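Local atomic coordinates of citrate synthase (Thermotoga maritima, PDB entry 2P2W), a protein that probably catalyses the condensation of oxaloacetate with acetyl-CoA and the hydrolysis that releases citrate and CoA, in the tricarboxylic acid cycle. Residues F170-E175 / A260-R265. Sequence-based numbering, arbitrary orientation.
Sequences FILLME and AVFLKR
The ring of Phe262 meets Leu172 CD1 at a slant, at its root more than its far end: CD1 of the leucine lies 3.6 Å from CD1 of the phenylalanine and 3.9 Å from its CB. Over one face of the same ring comes Arg265 NH2, from the next turn of the helix, 3.2 Å above the ring plane and displaced toward the rim. Phe262 O lies over the centre of one face of the Arg265 guanidinium, but loosely, 4.3 Å above its plane. Phe262 CG stands anti to the backbone N (chi1 -172°), which brings the CG-CD1 side of the ring to the leucine methyl. Leu263 comes in next to it, and here the two leucines meet tip to tip, with Leu172 CD1 3.7 Å from both CG and CD2 of Leu263. One methyl thus fills the notch between two consecutive side chains, an entirely apolar junction. In the largely helical citrate synthase fold, helix 163-173 here leans on helix 258-270, the CA atoms of Leu172 and Phe262 being 8.6 Å apart. Helix 33-39 packs on both partners, through Val33 and Ala37 on Leu172 and Glu34 on Phe262, while Leu263 rests on Val299 and Ser303 of helix 299-309. The probable active site is near: the side chain of Leu263 is about 8 Å from that of Asp300, predicted to be catalytic, and that of Leu172 about 9 Å from a bound citrate.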
loop_
_atom_site.group_PDB
_atom_site.type_symbol
_atom_site.label_atom_id
_atom_site.label_comp_id
_atom_site.label_asym_id
_atom_site.label_seq_id
_atom_site.Cartn_x
_atom_site.Cartn_y
_atom_site.Cartn_z
ATOM N N PHE A 170 -4.068 -21.782 -7.606
ATOM C CA PHE A 170 -3.270 -21.013 -6.654
ATOM C C PHE A 170 -1.800 -21.006 -7.070
ATOM O O PHE A 170 -1.152 -19.958 -7.089
ATOM C CB PHE A 170 -3.383 -21.590 -5.242
ATOM C CG PHE A 170 -4.663 -21.244 -4.536
ATOM C CD1 PHE A 170 -5.264 -20.000 -4.710
ATOM C CD2 PHE A 170 -5.230 -22.142 -3.632
ATOM C CE1 PHE A 170 -6.406 -19.652 -3.992
ATOM C CE2 PHE A 170 -6.370 -21.807 -2.910
ATOM C CZ PHE A 170 -6.961 -20.557 -3.088
ATOM N N ILE A 171 -1.278 -22.181 -7.403
ATOM C CA ILE A 171 0.112 -22.304 -7.814
ATOM C C ILE A 171 0.414 -21.383 -9.001
ATOM O O ILE A 171 1.434 -20.696 -9.018
ATOM C CB ILE A 171 0.447 -23.773 -8.179
ATOM C CG1 ILE A 171 0.294 -24.655 -6.936
ATOM C CG2 ILE A 171 1.860 -23.872 -8.739
ATOM C CD1 ILE A 171 0.442 -26.142 -7.205
ATOM N N LEU A 172 -0.481 -21.358 -9.982
ATOM C CA LEU A 172 -0.297 -20.507 -11.158
ATOM C C LEU A 172 -0.278 -19.013 -10.812
ATOM O O LEU A 172 0.339 -18.215 -11.519
ATOM C CB LEU A 172 -1.418 -20.751 -12.172
ATOM C CG LEU A 172 -1.449 -22.092 -12.903
ATOM C CD1 LEU A 172 -2.728 -22.200 -13.728
ATOM C CD2 LEU A 172 -0.225 -22.202 -13.794
ATOM N N LEU A 173 -0.949 -18.646 -9.724
ATOM C CA LEU A 173 -1.053 -17.250 -9.306
ATOM C C LEU A 173 -0.098 -16.800 -8.199
ATOM O O LEU A 173 -0.120 -15.639 -7.804
ATOM C CB LEU A 173 -2.488 -16.966 -8.845
ATOM C CG LEU A 173 -3.614 -17.145 -9.865
ATOM C CD1 LEU A 173 -4.961 -17.221 -9.144
ATOM C CD2 LEU A 173 -3.594 -15.984 -10.852
ATOM N N MET A 174 0.739 -17.695 -7.696
ATOM C CA MET A 174 1.634 -17.323 -6.609
ATOM C C MET A 174 2.649 -16.230 -6.899
ATOM O O MET A 174 2.961 -15.427 -6.019
ATOM C CB MET A 174 2.410 -18.538 -6.106
ATOM C CG MET A 174 1.636 -19.457 -5.203
ATOM S SD MET A 174 2.729 -20.721 -4.536
ATOM C CE MET A 174 1.556 -21.698 -3.613
ATOM N N GLU A 175 3.155 -16.178 -8.123
ATOM C CA GLU A 175 4.205 -15.214 -8.417
ATOM C C GLU A 175 4.370 -14.808 -9.878
ATOM O O GLU A 175 4.184 -15.626 -10.777
ATOM C CB GLU A 175 5.525 -15.814 -7.913
ATOM C CG GLU A 175 6.773 -15.348 -8.633
ATOM C CD GLU A 175 7.171 -13.948 -8.242
ATOM O OE1 GLU A 175 6.720 -13.490 -7.172
ATOM O OE2 GLU A 175 7.941 -13.314 -9.000
ATOM N N ALA A 260 -3.201 -18.562 -18.321
ATOM C CA ALA A 260 -4.539 -18.521 -18.910
ATOM C C ALA A 260 -4.757 -19.785 -19.746
ATOM O O ALA A 260 -5.832 -20.383 -19.721
ATOM C CB ALA A 260 -4.700 -17.275 -19.788
ATOM N N VAL A 261 -3.727 -20.184 -20.486
ATOM C CA VAL A 261 -3.804 -21.382 -21.314
ATOM C C VAL A 261 -4.060 -22.608 -20.441
ATOM O O VAL A 261 -4.915 -23.443 -20.756
ATOM C CB VAL A 261 -2.495 -21.591 -22.107
ATOM C CG1 VAL A 261 -2.539 -22.923 -22.846
ATOM C CG2 VAL A 261 -2.295 -20.437 -23.089
ATOM N N PHE A 262 -3.318 -22.710 -19.340
ATOM C CA PHE A 262 -3.470 -23.831 -18.422
ATOM C C PHE A 262 -4.902 -23.875 -17.877
ATOM O O PHE A 262 -5.562 -24.914 -17.938
ATOM C CB PHE A 262 -2.459 -23.713 -17.266
ATOM C CG PHE A 262 -2.404 -24.923 -16.372
ATOM C CD1 PHE A 262 -3.461 -25.229 -15.517
ATOM C CD2 PHE A 262 -1.295 -25.764 -16.390
ATOM C CE1 PHE A 262 -3.415 -26.354 -14.694
ATOM C CE2 PHE A 262 -1.235 -26.894 -15.571
ATOM C CZ PHE A 262 -2.297 -27.190 -14.721
ATOM N N LEU A 263 -5.380 -22.750 -17.352
ATOM C CA LEU A 263 -6.730 -22.694 -16.802
ATOM C C LEU A 263 -7.813 -22.892 -17.860
ATOM O O LEU A 263 -8.888 -23.398 -17.555
ATOM C CB LEU A 263 -6.958 -21.372 -16.059
ATOM C CG LEU A 263 -6.117 -21.203 -14.787
ATOM C CD1 LEU A 263 -6.422 -19.861 -14.149
ATOM C CD2 LEU A 263 -6.416 -22.336 -13.812
ATOM N N LYS A 264 -7.546 -22.488 -19.098
ATOM C CA LYS A 264 -8.539 -22.692 -20.146
ATOM C C LYS A 264 -8.713 -24.197 -20.349
ATOM O O LYS A 264 -9.827 -24.682 -20.553
ATOM C CB LYS A 264 -8.103 -22.046 -21.464
ATOM C CG LYS A 264 -9.185 -22.110 -22.533
ATOM C CD LYS A 264 -8.713 -21.553 -23.865
ATOM C CE LYS A 264 -9.834 -21.619 -24.896
ATOM N NZ LYS A 264 -9.366 -21.157 -26.230
ATOM N N ARG A 265 -7.608 -24.935 -20.275
ATOM C CA ARG A 265 -7.660 -26.381 -20.444
ATOM C C ARG A 265 -8.416 -27.013 -19.278
ATOM O O ARG A 265 -9.185 -27.957 -19.461
ATOM C CB ARG A 265 -6.246 -26.967 -20.533
ATOM C CG ARG A 265 -6.235 -28.474 -20.770
ATOM C CD ARG A 265 -4.837 -29.019 -21.059
ATOM N NE ARG A 265 -3.921 -28.841 -19.935
ATOM C CZ ARG A 265 -3.028 -27.860 -19.836
ATOM N NH1 ARG A 265 -2.915 -26.952 -20.799
ATOM N NH2 ARG A 265 -2.243 -27.789 -18.770
#